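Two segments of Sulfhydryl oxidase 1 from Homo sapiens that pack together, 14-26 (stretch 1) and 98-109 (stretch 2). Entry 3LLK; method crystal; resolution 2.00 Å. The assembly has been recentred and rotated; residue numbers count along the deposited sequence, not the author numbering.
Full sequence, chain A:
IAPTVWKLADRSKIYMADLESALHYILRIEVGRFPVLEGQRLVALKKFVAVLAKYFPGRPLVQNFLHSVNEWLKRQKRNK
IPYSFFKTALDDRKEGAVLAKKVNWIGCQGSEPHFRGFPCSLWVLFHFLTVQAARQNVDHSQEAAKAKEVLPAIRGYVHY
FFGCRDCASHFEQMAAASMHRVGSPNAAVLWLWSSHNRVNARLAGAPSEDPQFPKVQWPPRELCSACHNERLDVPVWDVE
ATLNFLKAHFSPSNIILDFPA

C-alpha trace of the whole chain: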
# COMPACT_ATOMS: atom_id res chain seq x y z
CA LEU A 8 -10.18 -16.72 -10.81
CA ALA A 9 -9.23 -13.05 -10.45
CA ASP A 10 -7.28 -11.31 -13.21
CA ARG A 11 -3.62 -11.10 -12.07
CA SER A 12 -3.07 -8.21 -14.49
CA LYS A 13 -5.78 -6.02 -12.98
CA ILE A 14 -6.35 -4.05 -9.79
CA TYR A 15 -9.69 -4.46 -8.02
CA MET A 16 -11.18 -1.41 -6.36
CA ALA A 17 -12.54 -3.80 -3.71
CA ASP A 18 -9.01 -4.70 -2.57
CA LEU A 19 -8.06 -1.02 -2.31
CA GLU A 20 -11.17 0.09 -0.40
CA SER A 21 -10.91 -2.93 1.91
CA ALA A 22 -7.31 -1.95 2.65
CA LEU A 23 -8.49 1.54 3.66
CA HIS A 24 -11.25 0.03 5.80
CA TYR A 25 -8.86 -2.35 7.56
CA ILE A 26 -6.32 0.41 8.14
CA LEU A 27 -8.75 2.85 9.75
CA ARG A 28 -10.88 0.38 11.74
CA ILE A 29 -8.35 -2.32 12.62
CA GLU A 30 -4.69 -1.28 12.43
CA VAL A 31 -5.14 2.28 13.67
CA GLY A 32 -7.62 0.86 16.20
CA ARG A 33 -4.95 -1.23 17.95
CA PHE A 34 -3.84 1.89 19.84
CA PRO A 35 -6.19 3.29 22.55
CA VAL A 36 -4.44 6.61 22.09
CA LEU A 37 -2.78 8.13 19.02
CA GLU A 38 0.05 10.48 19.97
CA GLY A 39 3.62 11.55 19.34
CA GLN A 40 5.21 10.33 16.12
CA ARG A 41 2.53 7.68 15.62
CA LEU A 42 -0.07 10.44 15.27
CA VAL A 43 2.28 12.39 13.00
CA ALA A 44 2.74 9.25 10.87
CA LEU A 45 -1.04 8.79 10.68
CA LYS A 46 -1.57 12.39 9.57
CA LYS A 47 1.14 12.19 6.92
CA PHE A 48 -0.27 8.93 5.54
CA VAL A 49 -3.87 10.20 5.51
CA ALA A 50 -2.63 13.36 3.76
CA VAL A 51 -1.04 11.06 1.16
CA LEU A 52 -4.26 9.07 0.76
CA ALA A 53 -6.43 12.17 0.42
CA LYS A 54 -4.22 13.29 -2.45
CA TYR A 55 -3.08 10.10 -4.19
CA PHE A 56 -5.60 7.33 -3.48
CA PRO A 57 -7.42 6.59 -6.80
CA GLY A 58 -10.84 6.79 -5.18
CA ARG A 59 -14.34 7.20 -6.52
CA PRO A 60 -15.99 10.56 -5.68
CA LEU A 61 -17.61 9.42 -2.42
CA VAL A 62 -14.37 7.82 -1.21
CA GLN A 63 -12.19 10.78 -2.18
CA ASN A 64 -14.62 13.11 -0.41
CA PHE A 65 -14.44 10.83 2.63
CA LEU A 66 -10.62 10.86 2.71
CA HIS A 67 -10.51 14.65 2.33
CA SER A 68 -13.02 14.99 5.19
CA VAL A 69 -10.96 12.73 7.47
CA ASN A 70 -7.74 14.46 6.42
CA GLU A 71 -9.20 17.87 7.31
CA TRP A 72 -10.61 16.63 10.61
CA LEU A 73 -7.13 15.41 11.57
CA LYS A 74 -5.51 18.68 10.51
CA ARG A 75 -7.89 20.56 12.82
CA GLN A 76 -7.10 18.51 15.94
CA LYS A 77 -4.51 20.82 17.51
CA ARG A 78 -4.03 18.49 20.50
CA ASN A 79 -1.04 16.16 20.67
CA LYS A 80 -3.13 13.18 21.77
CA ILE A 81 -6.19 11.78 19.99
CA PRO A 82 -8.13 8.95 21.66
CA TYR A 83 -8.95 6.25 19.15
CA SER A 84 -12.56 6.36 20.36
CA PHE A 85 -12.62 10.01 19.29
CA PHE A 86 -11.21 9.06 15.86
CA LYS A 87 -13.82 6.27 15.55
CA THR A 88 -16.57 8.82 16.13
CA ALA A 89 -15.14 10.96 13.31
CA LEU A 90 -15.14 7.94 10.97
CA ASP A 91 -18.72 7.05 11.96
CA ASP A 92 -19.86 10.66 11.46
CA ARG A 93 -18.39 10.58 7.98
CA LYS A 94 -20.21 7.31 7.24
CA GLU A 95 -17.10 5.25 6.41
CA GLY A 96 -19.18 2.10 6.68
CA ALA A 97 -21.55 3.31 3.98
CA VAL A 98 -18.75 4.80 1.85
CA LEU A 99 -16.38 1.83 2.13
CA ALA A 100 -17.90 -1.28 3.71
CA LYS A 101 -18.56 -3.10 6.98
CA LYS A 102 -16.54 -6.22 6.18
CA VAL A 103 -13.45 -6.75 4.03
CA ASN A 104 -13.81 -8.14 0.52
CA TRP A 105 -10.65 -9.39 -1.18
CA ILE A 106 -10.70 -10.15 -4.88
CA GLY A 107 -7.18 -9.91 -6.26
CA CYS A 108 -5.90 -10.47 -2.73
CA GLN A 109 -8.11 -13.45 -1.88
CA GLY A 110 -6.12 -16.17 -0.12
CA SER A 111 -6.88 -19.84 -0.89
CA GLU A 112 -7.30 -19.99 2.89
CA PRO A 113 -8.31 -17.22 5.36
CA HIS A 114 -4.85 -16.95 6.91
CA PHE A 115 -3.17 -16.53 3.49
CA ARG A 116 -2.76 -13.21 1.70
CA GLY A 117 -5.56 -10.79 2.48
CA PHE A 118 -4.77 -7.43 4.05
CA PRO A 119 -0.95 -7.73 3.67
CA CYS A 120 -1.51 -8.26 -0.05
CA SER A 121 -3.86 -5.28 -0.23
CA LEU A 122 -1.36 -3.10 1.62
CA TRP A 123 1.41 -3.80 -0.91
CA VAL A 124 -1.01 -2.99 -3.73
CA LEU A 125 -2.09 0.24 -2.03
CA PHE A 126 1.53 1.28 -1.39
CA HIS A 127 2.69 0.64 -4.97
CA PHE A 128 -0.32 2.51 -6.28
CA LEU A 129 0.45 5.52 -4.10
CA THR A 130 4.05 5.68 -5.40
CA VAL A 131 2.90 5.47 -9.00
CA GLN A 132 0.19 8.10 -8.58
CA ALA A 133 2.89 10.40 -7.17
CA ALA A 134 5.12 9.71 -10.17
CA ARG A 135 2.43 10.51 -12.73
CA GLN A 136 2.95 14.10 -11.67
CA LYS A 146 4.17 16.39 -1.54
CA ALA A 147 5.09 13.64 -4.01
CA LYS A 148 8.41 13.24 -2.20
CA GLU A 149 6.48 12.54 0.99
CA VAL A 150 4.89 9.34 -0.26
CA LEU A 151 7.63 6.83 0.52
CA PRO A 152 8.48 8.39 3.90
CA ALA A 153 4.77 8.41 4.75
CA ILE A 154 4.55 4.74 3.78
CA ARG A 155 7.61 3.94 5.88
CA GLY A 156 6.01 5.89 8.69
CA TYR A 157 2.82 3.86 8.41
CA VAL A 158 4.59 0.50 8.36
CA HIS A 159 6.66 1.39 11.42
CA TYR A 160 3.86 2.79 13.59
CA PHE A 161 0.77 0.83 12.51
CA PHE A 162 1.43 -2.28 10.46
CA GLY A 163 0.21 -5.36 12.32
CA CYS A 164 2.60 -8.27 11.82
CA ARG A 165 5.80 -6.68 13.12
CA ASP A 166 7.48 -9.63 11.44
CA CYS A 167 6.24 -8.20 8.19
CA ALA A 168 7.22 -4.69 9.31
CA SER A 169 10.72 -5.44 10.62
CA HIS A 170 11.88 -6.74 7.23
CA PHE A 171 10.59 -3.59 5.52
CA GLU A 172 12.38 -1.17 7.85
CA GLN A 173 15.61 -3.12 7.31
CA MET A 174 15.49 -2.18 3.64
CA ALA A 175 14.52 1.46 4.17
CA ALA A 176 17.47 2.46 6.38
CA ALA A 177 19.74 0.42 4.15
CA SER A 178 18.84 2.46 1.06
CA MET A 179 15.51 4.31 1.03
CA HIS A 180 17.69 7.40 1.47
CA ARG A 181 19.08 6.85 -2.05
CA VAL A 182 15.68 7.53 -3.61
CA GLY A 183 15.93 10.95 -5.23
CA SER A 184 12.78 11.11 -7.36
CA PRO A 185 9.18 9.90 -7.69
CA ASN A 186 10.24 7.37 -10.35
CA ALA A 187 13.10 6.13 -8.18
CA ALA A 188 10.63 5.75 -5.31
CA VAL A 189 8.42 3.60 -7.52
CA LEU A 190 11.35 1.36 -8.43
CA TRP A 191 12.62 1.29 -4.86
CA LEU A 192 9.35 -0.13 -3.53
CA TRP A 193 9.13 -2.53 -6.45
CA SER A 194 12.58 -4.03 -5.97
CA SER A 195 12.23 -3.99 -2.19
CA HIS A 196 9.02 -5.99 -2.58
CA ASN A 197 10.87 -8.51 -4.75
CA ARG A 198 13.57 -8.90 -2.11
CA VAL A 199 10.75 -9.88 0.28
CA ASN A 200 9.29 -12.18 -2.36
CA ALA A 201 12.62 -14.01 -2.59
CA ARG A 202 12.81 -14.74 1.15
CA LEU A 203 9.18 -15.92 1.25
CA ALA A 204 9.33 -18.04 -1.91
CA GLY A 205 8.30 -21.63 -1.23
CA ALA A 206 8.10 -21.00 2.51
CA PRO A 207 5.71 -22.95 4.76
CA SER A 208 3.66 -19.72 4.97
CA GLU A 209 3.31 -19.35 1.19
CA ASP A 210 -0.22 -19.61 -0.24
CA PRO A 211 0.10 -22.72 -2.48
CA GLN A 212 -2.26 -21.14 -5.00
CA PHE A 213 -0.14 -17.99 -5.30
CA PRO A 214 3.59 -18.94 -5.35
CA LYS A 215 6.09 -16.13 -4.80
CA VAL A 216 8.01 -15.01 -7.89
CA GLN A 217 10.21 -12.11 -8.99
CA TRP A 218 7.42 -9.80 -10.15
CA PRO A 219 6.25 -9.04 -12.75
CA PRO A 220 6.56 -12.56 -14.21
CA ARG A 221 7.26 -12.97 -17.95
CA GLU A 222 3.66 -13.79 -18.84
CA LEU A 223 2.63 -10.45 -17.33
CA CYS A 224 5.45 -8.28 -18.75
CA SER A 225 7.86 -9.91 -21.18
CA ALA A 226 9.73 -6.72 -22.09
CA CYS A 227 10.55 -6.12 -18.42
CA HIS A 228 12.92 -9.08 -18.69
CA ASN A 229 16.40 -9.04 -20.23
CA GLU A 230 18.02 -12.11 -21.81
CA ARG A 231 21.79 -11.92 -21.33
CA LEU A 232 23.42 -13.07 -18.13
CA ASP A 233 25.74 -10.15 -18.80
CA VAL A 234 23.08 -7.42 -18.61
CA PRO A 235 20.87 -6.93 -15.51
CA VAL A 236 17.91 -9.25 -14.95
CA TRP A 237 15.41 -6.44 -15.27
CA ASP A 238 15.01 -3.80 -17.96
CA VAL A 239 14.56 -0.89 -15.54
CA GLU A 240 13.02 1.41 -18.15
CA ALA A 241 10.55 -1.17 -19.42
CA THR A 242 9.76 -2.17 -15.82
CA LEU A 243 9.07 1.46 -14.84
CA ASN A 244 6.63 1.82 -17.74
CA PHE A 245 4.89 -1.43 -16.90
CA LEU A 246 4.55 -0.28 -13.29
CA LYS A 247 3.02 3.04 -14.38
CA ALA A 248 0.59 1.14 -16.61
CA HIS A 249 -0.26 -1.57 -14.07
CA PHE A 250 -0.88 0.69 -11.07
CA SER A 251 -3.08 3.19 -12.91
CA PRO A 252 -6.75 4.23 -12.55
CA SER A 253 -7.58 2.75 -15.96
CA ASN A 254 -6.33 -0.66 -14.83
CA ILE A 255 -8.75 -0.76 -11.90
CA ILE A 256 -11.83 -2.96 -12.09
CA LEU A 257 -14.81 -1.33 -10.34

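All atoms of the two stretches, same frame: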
# COMPACT_ATOMS: atom_id res chain seq x y z
N ILE A 14 -6.31 -4.55 -11.16
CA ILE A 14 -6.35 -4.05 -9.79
C ILE A 14 -7.85 -3.99 -9.51
O ILE A 14 -8.60 -3.50 -10.34
CB ILE A 14 -5.77 -2.62 -9.69
CG1 ILE A 14 -4.33 -2.60 -10.20
CG2 ILE A 14 -5.87 -2.12 -8.26
CD1 ILE A 14 -3.43 -3.64 -9.59
N TYR A 15 -8.27 -4.50 -8.37
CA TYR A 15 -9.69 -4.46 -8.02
C TYR A 15 -9.94 -3.38 -6.98
O TYR A 15 -9.28 -3.34 -5.94
CB TYR A 15 -10.14 -5.83 -7.49
CG TYR A 15 -10.17 -6.87 -8.58
CD1 TYR A 15 -11.29 -7.00 -9.42
CD2 TYR A 15 -9.06 -7.67 -8.83
CE1 TYR A 15 -11.28 -7.90 -10.49
CE2 TYR A 15 -9.05 -8.57 -9.90
CZ TYR A 15 -10.16 -8.67 -10.71
OH TYR A 15 -10.13 -9.55 -11.76
N MET A 16 -10.88 -2.50 -7.27
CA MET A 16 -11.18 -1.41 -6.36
C MET A 16 -11.54 -1.97 -4.98
O MET A 16 -11.28 -1.34 -3.95
CB MET A 16 -12.32 -0.54 -6.90
CG MET A 16 -12.51 0.76 -6.12
SD MET A 16 -11.08 1.92 -6.24
CE MET A 16 -11.53 2.86 -7.68
N ALA A 17 -12.14 -3.17 -4.96
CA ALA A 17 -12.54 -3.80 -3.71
C ALA A 17 -11.33 -4.05 -2.80
O ALA A 17 -11.43 -3.87 -1.58
CB ALA A 17 -13.26 -5.13 -4.00
N ASP A 18 -10.20 -4.46 -3.37
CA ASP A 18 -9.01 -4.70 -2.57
C ASP A 18 -8.52 -3.38 -1.98
O ASP A 18 -8.14 -3.31 -0.81
CB ASP A 18 -7.88 -5.34 -3.39
CG ASP A 18 -8.22 -6.76 -3.87
OD1 ASP A 18 -8.51 -7.64 -3.02
OD2 ASP A 18 -8.16 -6.98 -5.10
N LEU A 19 -8.54 -2.32 -2.78
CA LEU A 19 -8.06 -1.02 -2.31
C LEU A 19 -8.95 -0.43 -1.21
O LEU A 19 -8.43 0.05 -0.20
CB LEU A 19 -7.94 -0.04 -3.49
CG LEU A 19 -6.92 -0.42 -4.58
CD1 LEU A 19 -7.07 0.50 -5.79
CD2 LEU A 19 -5.51 -0.32 -4.01
N GLU A 20 -10.26 -0.45 -1.40
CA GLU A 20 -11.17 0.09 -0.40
C GLU A 20 -11.16 -0.75 0.89
O GLU A 20 -11.32 -0.22 1.99
CB GLU A 20 -12.60 0.19 -0.95
CG GLU A 20 -12.69 1.06 -2.20
CD GLU A 20 -14.12 1.36 -2.63
OE1 GLU A 20 -15.02 0.51 -2.40
OE2 GLU A 20 -14.35 2.44 -3.20
N SER A 21 -10.97 -2.06 0.75
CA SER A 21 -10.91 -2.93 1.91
C SER A 21 -9.65 -2.61 2.71
O SER A 21 -9.67 -2.63 3.94
CB SER A 21 -10.90 -4.41 1.50
OG SER A 21 -12.17 -4.82 1.01
N ALA A 22 -8.56 -2.31 2.00
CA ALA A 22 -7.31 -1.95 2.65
C ALA A 22 -7.57 -0.71 3.50
O ALA A 22 -7.23 -0.67 4.69
CB ALA A 22 -6.22 -1.67 1.60
N LEU A 23 -8.17 0.32 2.91
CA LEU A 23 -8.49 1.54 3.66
C LEU A 23 -9.35 1.22 4.89
O LEU A 23 -9.09 1.71 5.99
CB LEU A 23 -9.27 2.53 2.78
CG LEU A 23 -8.55 3.19 1.59
CD1 LEU A 23 -9.48 4.22 0.96
CD2 LEU A 23 -7.27 3.86 2.06
N HIS A 24 -10.37 0.40 4.70
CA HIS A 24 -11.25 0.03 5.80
C HIS A 24 -10.47 -0.63 6.95
O HIS A 24 -10.62 -0.26 8.12
CB HIS A 24 -12.32 -0.95 5.31
CG HIS A 24 -13.24 -1.43 6.39
ND1 HIS A 24 -14.13 -0.60 7.03
CD2 HIS A 24 -13.38 -2.65 6.96
CE1 HIS A 24 -14.78 -1.29 7.95
NE2 HIS A 24 -14.34 -2.53 7.93
N TYR A 25 -9.65 -1.61 6.60
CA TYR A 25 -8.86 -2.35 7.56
C TYR A 25 -7.88 -1.44 8.29
O TYR A 25 -7.66 -1.56 9.49
CB TYR A 25 -8.11 -3.47 6.85
CG TYR A 25 -7.64 -4.56 7.76
CD1 TYR A 25 -8.43 -5.69 7.99
CD2 TYR A 25 -6.40 -4.48 8.39
CE1 TYR A 25 -8.00 -6.70 8.84
CE2 TYR A 25 -5.96 -5.50 9.24
CZ TYR A 25 -6.76 -6.60 9.45
OH TYR A 25 -6.33 -7.61 10.28
N ILE A 26 -7.27 -0.52 7.55
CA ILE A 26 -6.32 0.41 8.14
C ILE A 26 -6.98 1.27 9.22
O ILE A 26 -6.52 1.30 10.37
CB ILE A 26 -5.71 1.34 7.05
CG1 ILE A 26 -4.71 0.55 6.21
CG2 ILE A 26 -5.07 2.55 7.68
CD1 ILE A 26 -4.29 1.24 4.90
N VAL A 98 -19.68 4.45 2.91
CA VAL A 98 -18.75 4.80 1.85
C VAL A 98 -17.82 3.65 1.46
O VAL A 98 -17.59 3.41 0.27
CB VAL A 98 -17.89 6.02 2.27
CG1 VAL A 98 -16.85 6.33 1.20
CG2 VAL A 98 -18.80 7.22 2.50
N LEU A 99 -17.26 2.95 2.44
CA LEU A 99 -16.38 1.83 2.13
C LEU A 99 -17.16 0.53 2.27
O LEU A 99 -17.77 0.06 1.31
CB LEU A 99 -15.15 1.84 3.04
CG LEU A 99 -14.27 3.10 2.90
CD1 LEU A 99 -13.19 3.12 3.99
CD2 LEU A 99 -13.64 3.14 1.50
N ALA A 100 -17.17 -0.04 3.47
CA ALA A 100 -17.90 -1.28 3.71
C ALA A 100 -17.75 -1.69 5.16
O ALA A 100 -16.88 -1.18 5.87
CB ALA A 100 -17.39 -2.39 2.80
N LYS A 101 -18.59 -2.61 5.60
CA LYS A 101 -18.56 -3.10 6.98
C LYS A 101 -17.53 -4.22 7.14
O LYS A 101 -16.82 -4.29 8.14
CB LYS A 101 -19.94 -3.62 7.39
CG LYS A 101 -21.08 -2.64 7.19
CD LYS A 101 -21.03 -1.48 8.17
CE LYS A 101 -22.31 -0.67 8.11
NZ LYS A 101 -22.32 0.44 9.11
N LYS A 102 -17.47 -5.10 6.14
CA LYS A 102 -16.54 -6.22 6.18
C LYS A 102 -15.61 -6.19 4.97
O LYS A 102 -15.97 -5.66 3.92
CB LYS A 102 -17.33 -7.53 6.23
CG LYS A 102 -18.69 -7.39 6.93
CD LYS A 102 -19.34 -8.72 7.28
CE LYS A 102 -18.77 -9.27 8.58
NZ LYS A 102 -19.60 -10.39 9.13
N VAL A 103 -14.41 -6.73 5.12
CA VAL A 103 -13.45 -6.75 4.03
C VAL A 103 -13.90 -7.67 2.90
O VAL A 103 -14.61 -8.65 3.13
CB VAL A 103 -12.06 -7.19 4.52
CG1 VAL A 103 -11.55 -6.22 5.57
CG2 VAL A 103 -12.14 -8.60 5.09
N ASN A 104 -13.48 -7.35 1.69
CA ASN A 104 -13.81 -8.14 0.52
C ASN A 104 -12.60 -8.15 -0.40
O ASN A 104 -12.34 -7.18 -1.11
CB ASN A 104 -15.03 -7.55 -0.20
CG ASN A 104 -15.37 -8.30 -1.48
OD1 ASN A 104 -15.29 -9.52 -1.52
ND2 ASN A 104 -15.77 -7.56 -2.52
N TRP A 105 -11.85 -9.24 -0.36
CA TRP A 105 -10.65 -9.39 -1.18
C TRP A 105 -11.03 -10.03 -2.50
O TRP A 105 -11.86 -10.93 -2.54
CB TRP A 105 -9.63 -10.28 -0.47
CG TRP A 105 -9.34 -9.87 0.95
CD1 TRP A 105 -9.47 -10.64 2.07
CD2 TRP A 105 -8.90 -8.59 1.38
NE1 TRP A 105 -9.14 -9.91 3.19
CE2 TRP A 105 -8.79 -8.64 2.80
CE3 TRP A 105 -8.60 -7.39 0.73
CZ2 TRP A 105 -8.38 -7.55 3.56
CZ3 TRP A 105 -8.19 -6.29 1.49
CH2 TRP A 105 -8.08 -6.38 2.90
N ILE A 106 -10.44 -9.55 -3.59
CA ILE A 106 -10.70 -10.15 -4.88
C ILE A 106 -9.35 -10.57 -5.45
O ILE A 106 -9.08 -11.76 -5.61
CB ILE A 106 -11.43 -9.19 -5.84
CG1 ILE A 106 -12.79 -8.82 -5.26
CG2 ILE A 106 -11.63 -9.88 -7.19
CD1 ILE A 106 -13.66 -7.97 -6.20
N GLY A 107 -8.50 -9.59 -5.73
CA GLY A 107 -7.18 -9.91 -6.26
C GLY A 107 -6.24 -10.30 -5.14
O GLY A 107 -5.12 -10.76 -5.38
N CYS A 108 -6.70 -10.13 -3.90
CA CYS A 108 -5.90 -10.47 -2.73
C CYS A 108 -6.51 -11.60 -1.90
O CYS A 108 -6.16 -11.80 -0.73
CB CYS A 108 -5.72 -9.22 -1.87
SG CYS A 108 -4.40 -8.10 -2.45
N GLN A 109 -7.42 -12.33 -2.52
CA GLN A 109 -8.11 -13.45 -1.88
C GLN A 109 -7.19 -14.64 -1.65
O GLN A 109 -6.66 -15.21 -2.59
CB GLN A 109 -9.28 -13.86 -2.78
CG GLN A 109 -10.06 -15.08 -2.32
CD GLN A 109 -10.80 -14.84 -1.04
OE1 GLN A 109 -10.21 -14.85 0.05
NE2 GLN A 109 -12.10 -14.60 -1.14

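Stretch 1 enters as a short strand, I14 and Y15, and turns into a helix at M16, with Y15 in the N-cap position. Stretch 2 leaves a helix at L99 and continues without regular secondary structure. From L99 the loop first climbs beside the helix to H24, then doubles back, so that V103 to G107 run opposite to it: V103 lies nearest S21, W105 nearest D18 and G107 nearest Y15. Together the two bury 814 Å². Side chains at 17, 20, 21 and 24, a helical repeat, turn their CA-to-CB bonds toward stretch 2, whereas those of I14, M16 and L19 point away.

D18 supplies the main polar anchor. Its CA-to-CB bond points sideways, but the m rotamer (chi1 -66°) brings the carboxylate to the turn formed by I106 to Q109, where successive backbone amides converge. I106 N donates to D18 OD1 at 2.8 Å and G107 N to D18 OD2 at 2.7 Å, while C108 N adds a weak bond to D18 OD1 at 3.2 Å. A carboxylate suits this site because its two oxygens can accept from several N-H groups that converge on it. G107 fits closely here: an ideal CB would lie 3.0 Å from D18 OD2 and 3.2 Å from Y15 CD2.

One turn along the helix, S21, also m, places its hydroxyl to accept from N104 N (2.9 Å to S21 OG, nearly linear at 165°), tying the loop backbone to the helix. The W105 side chain starts away from the helix, yet with chi1 -51° its indole swings back, so that W105 CZ3 comes within 3.3 Å of S21 CB.

Apolar contacts flank these bonds. I106, with chi1 m and chi2 t, splits its reach: CG2 sits over one face of the Y15 ring, 3.5 Å from the centroid of that ring and 9° off its normal, a CH-pi contact, while I106 CD1 extends to A17 CB at 3.6 Å. The m rotamer of Y15 presents that face, and its hydroxyl is bonded elsewhere in the structure.

Toward the other end, L99 (m, t) carries its methyls to the helix, with L99 CD2 4.0 Å from E20 CB and L99 CD1 4.1 Å from L23 CB. The CA-to-CB bond of H24 points toward stretch 2, and with chi1 t its imidazole lies beside the loop backbone: A100 O lies over one ring face, 3.0 Å from H24 CE1, and H24 NE2 is 3.0 Å from K101 O. The CA-to-CB bonds of K101 and K102 point away, and these two residues meet H24 through their backbone. V103 CG1 meets the edge of the Y25 ring, 4.0 Å from Y25 CD1, closing the contact.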